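Local coordinates for protein lipolytic enzyme, G-D-S-L family (Bacteroides thetaiotaomicron, PDB 7BR2) that is a serine esterase of the SGNH (GDSL) hydrolase family that metabolizes the drug diltiazem, at residues V185-E190 with F198-N203; G212-A217 with A288-E293. All blocks are in the same frame, centred on the assembly; numbering follows the deposited sequence.

Interaction 1: V185-E190 with F198-N203; sequences VAINQE and FTLCGN
Asn188, on helix 181-194, reaches the loop through its amide: OD1 takes the backbone N-H of Leu200 at 2.9 Å, nearly straight at 165°, with the donor tilted modestly from the carbonyl plane. CG lies anti to the backbone carbonyl carbon (chi1 -83°), which brings the amide across to the loop backbone. The ND2 end lies 3.8 Å from Cys201 SG, a packing contact. Two residues before Cys201, Thr199 OG1 accepts that residue's backbone N-H at 2.9 Å, an ST turn, and the same hydroxyl is hydrogen-bonded to Asp141.

The apolar part is Ile187 against Leu200, two chains crossing at about a right angle, with Ile187 CG2 resting 3.7 Å from Leu200 CD1. Val215 of helix 210-223 touches both residues.

With an alanine in place of Asn188, the Leu200 N-H would probably lose its acceptor and the loop be held less firmly against the helix. The Cys201 side chain lies near, without touching, Ser28, His207 and Asp204, whose geometry is consistent with the Ser-His-Asp triad of SGNH hydrolases. A single nearly straight hydrogen bond to a side-chain amide, beside an apolar contact, thus sets the loop backbone shortly before the probable catalytic aspartate and histidine.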
# COMPACT_ATOMS: atom_id res chain seq x y z
N VAL A 185 15.28 0.60 -6.25
CA VAL A 185 16.44 1.11 -6.98
C VAL A 185 16.55 0.41 -8.33
O VAL A 185 16.79 1.06 -9.35
CB VAL A 185 17.72 0.92 -6.14
CG1 VAL A 185 18.94 1.24 -6.98
CG2 VAL A 185 17.70 1.81 -4.93
N ALA A 186 16.34 -0.91 -8.35
CA ALA A 186 16.44 -1.66 -9.59
C ALA A 186 15.41 -1.18 -10.61
O ALA A 186 15.73 -0.96 -11.79
CB ALA A 186 16.27 -3.15 -9.31
N ILE A 187 14.16 -1.01 -10.16
CA ILE A 187 13.13 -0.50 -11.06
C ILE A 187 13.48 0.90 -11.54
O ILE A 187 13.22 1.27 -12.69
CB ILE A 187 11.75 -0.53 -10.38
CG1 ILE A 187 11.32 -1.96 -10.08
CG2 ILE A 187 10.71 0.18 -11.24
CD1 ILE A 187 10.38 -2.07 -8.89
N ASN A 188 14.03 1.72 -10.64
CA ASN A 188 14.45 3.06 -11.02
C ASN A 188 15.48 3.00 -12.15
O ASN A 188 15.37 3.74 -13.13
CB ASN A 188 15.00 3.81 -9.80
CG ASN A 188 13.89 4.43 -8.96
OD1 ASN A 188 12.76 4.60 -9.41
ND2 ASN A 188 14.22 4.78 -7.72
N GLN A 189 16.48 2.12 -12.02
CA GLN A 189 17.48 1.97 -13.07
C GLN A 189 16.81 1.59 -14.39
O GLN A 189 17.04 2.21 -15.45
CB GLN A 189 18.49 0.87 -12.71
CG GLN A 189 19.18 0.93 -11.34
CD GLN A 189 20.12 2.11 -11.14
OE1 GLN A 189 19.78 3.27 -11.43
NE2 GLN A 189 21.31 1.82 -10.62
N GLU A 190 15.94 0.59 -14.31
CA GLU A 190 15.35 -0.00 -15.49
C GLU A 190 14.47 0.99 -16.25
O GLU A 190 14.52 1.06 -17.48
CB GLU A 190 14.60 -1.26 -15.06
CG GLU A 190 14.06 -2.14 -16.16
CD GLU A 190 13.24 -3.29 -15.60
OE1 GLU A 190 13.17 -3.39 -14.35
OE2 GLU A 190 12.69 -4.09 -16.39
N PHE A 198 12.49 9.50 -15.19
CA PHE A 198 11.55 8.62 -14.51
C PHE A 198 12.02 8.33 -13.09
O PHE A 198 13.22 8.17 -12.83
CB PHE A 198 11.37 7.31 -15.27
CG PHE A 198 10.40 7.41 -16.43
CD1 PHE A 198 9.79 8.61 -16.76
CD2 PHE A 198 10.09 6.28 -17.19
CE1 PHE A 198 8.89 8.70 -17.82
CE2 PHE A 198 9.19 6.35 -18.25
CZ PHE A 198 8.60 7.56 -18.57
N THR A 199 11.07 8.23 -12.16
CA THR A 199 11.41 7.83 -10.80
C THR A 199 10.18 7.27 -10.11
O THR A 199 9.05 7.71 -10.36
CB THR A 199 11.98 9.02 -10.01
OG1 THR A 199 12.23 8.63 -8.66
CG2 THR A 199 11.02 10.18 -10.04
N LEU A 200 10.41 6.28 -9.26
CA LEU A 200 9.39 5.82 -8.33
C LEU A 200 9.26 6.72 -7.11
O LEU A 200 8.32 6.55 -6.33
CB LEU A 200 9.69 4.40 -7.84
CG LEU A 200 9.50 3.24 -8.80
CD1 LEU A 200 9.81 1.94 -8.07
CD2 LEU A 200 8.11 3.22 -9.43
N CYS A 201 10.22 7.63 -6.90
CA CYS A 201 10.33 8.39 -5.67
C CYS A 201 9.90 9.86 -5.81
O CYS A 201 10.45 10.74 -5.16
CB CYS A 201 11.74 8.28 -5.12
SG CYS A 201 12.31 6.54 -5.01
N GLY A 202 8.89 10.13 -6.64
CA GLY A 202 8.23 11.43 -6.59
C GLY A 202 9.08 12.56 -7.15
O GLY A 202 10.17 12.37 -7.69
N ASN A 203 8.56 13.78 -6.97
CA ASN A 203 9.19 14.98 -7.51
C ASN A 203 10.49 15.35 -6.80
O ASN A 203 11.28 16.12 -7.36
CB ASN A 203 8.23 16.17 -7.46
CG ASN A 203 6.76 15.76 -7.65
OD1 ASN A 203 6.43 14.96 -8.53
ND2 ASN A 203 5.87 16.34 -6.84

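Interaction 2: G212-A217 with A288-E293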
# COMPACT_ATOMS: atom_id res chain seq x y z
N GLY A 212 4.52 5.01 -6.98
CA GLY A 212 5.54 4.45 -6.11
C GLY A 212 4.95 3.69 -4.94
O GLY A 212 5.43 2.60 -4.59
N HIS A 213 3.89 4.23 -4.34
CA HIS A 213 3.24 3.54 -3.23
C HIS A 213 2.55 2.27 -3.70
O HIS A 213 2.53 1.28 -2.96
CB HIS A 213 2.25 4.49 -2.54
CG HIS A 213 2.93 5.43 -1.60
ND1 HIS A 213 3.29 5.07 -0.32
CD2 HIS A 213 3.39 6.69 -1.77
CE1 HIS A 213 3.92 6.07 0.26
NE2 HIS A 213 3.99 7.07 -0.59
N MET A 214 2.05 2.25 -4.93
CA MET A 214 1.46 1.01 -5.43
C MET A 214 2.55 -0.02 -5.71
O MET A 214 2.35 -1.22 -5.48
CB MET A 214 0.62 1.28 -6.67
CG MET A 214 -0.26 0.12 -7.08
SD MET A 214 -1.22 -0.60 -5.73
CE MET A 214 -0.83 -2.34 -5.93
N VAL A 215 3.72 0.42 -6.17
CA VAL A 215 4.85 -0.50 -6.32
C VAL A 215 5.27 -1.04 -4.97
O VAL A 215 5.58 -2.23 -4.82
CB VAL A 215 6.02 0.18 -7.06
CG1 VAL A 215 7.29 -0.62 -6.90
CG2 VAL A 215 5.68 0.32 -8.54
N MET A 216 5.28 -0.18 -3.95
CA MET A 216 5.62 -0.63 -2.61
C MET A 216 4.62 -1.66 -2.11
O MET A 216 5.00 -2.67 -1.50
CB MET A 216 5.68 0.57 -1.66
CG MET A 216 6.87 1.46 -1.88
SD MET A 216 6.78 3.04 -1.02
CE MET A 216 7.20 2.54 0.65
N ALA A 217 3.33 -1.41 -2.36
CA ALA A 217 2.31 -2.38 -1.99
C ALA A 217 2.53 -3.69 -2.72
O ALA A 217 2.46 -4.77 -2.13
CB ALA A 217 0.92 -1.81 -2.27
N ALA A 288 -2.73 3.50 -10.87
CA ALA A 288 -2.81 2.68 -12.08
C ALA A 288 -1.50 2.61 -12.84
O ALA A 288 -1.21 1.60 -13.49
CB ALA A 288 -3.94 3.22 -12.98
N GLU A 289 -0.69 3.66 -12.71
CA GLU A 289 0.60 3.68 -13.36
C GLU A 289 1.45 2.49 -12.98
O GLU A 289 2.32 2.10 -13.77
CB GLU A 289 1.32 4.97 -12.94
CG GLU A 289 2.66 5.23 -13.58
CD GLU A 289 2.51 5.75 -14.97
OE1 GLU A 289 1.50 6.42 -15.24
OE2 GLU A 289 3.42 5.45 -15.78
N VAL A 290 1.10 1.81 -11.88
CA VAL A 290 1.88 0.64 -11.46
C VAL A 290 1.98 -0.37 -12.58
O VAL A 290 2.99 -1.08 -12.69
CB VAL A 290 1.26 -0.04 -10.20
CG1 VAL A 290 -0.02 -0.80 -10.56
CG2 VAL A 290 2.25 -1.00 -9.56
N ILE A 291 0.97 -0.43 -13.45
CA ILE A 291 1.00 -1.48 -14.47
C ILE A 291 2.16 -1.32 -15.44
O ILE A 291 2.61 -2.30 -16.00
CB ILE A 291 -0.34 -1.59 -15.21
CG1 ILE A 291 -0.60 -0.40 -16.12
CG2 ILE A 291 -1.48 -1.79 -14.23
CD1 ILE A 291 -1.97 -0.49 -16.80
N LYS A 292 2.67 -0.10 -15.63
CA LYS A 292 3.77 0.13 -16.57
C LYS A 292 5.15 0.06 -15.92
O LYS A 292 6.16 0.22 -16.62
CB LYS A 292 3.60 1.48 -17.28
CG LYS A 292 2.46 1.48 -18.27
CD LYS A 292 1.47 2.56 -17.97
CE LYS A 292 1.78 3.81 -18.76
NZ LYS A 292 0.75 4.87 -18.53
N GLU A 293 5.22 -0.27 -14.63
CA GLU A 293 6.47 -0.24 -13.89
C GLU A 293 6.86 -1.59 -13.34
O GLU A 293 8.05 -1.85 -13.18
CB GLU A 293 6.38 0.75 -12.71
CG GLU A 293 6.00 2.15 -13.16
CD GLU A 293 5.64 3.07 -12.01
OE1 GLU A 293 5.31 2.56 -10.91
OE2 GLU A 293 5.69 4.30 -12.20
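Met214 lays the start of its side chain over Val290, with CG 3.5 Å from Val290 CB and also against both methyls of that valine. CG stands anti to the backbone N of the methionine (chi1 -168°), which carries it off the helix toward the loop; the chain then bends at chi2 and chi3, and it is CB and CG, rather than the sulfur, that meet Val290. Val290 turns its CB toward the helix. Its CG1 sits between the backbone N and carbonyl carbon (chi1 73°), and this rotation leaves CG2 anti to the backbone N, in contact with Met214 CG at 3.7 Å and with Val215 CG2 at 3.8 Å. Phe296 of helix 296-300 touches both Met214 and Val290, while Phe38 of helix 35-46 also packs on Met214.

The helix here is 210-223, the second helix after strand 176-179, an edge strand of the parallel sheet of the SGNH hydrolase fold; the partner is a long loop between strand 260-267 and helix 296-300. In that loop, Ala288 and Glu289 are in a 3-10 segment, and Glu293 N bonds back to Val290 O at 3.1 Å, so the valine and the glutamate are joined through the backbone.

Val215 meets Glu293 at about a right angle, the valine's CG2 methyl lying 3.3 Å from OE1. That oxygen is buried by the contact and has no hydrogen-bond partner in the model. OE2 lies close to Asp211 OD2, a like-charge neighbour that could raise the pKa of one of the two acids; a shared proton would probably ease the repulsion.

Overall arrangement
Running from the N terminus, the chain passes through helix 181-194 and turns back at once, so interaction 1 closes a short loop, with seven residues between its segments. The following helix, 210-223, then opens interaction 2, whose second segment arrives only after 70 intervening residues that include four strands. The two contacts are in series, neither nested nor crossed, yet their centres are just 11 Å apart. They join through Leu200 CD1, 3.8 Å from Val215 CG1, and through Ile187 and Glu293. Together they tie two consecutive helices of the SGNH hydrolase fold, and the loop linking them, to a much later loop reached through the strands in between.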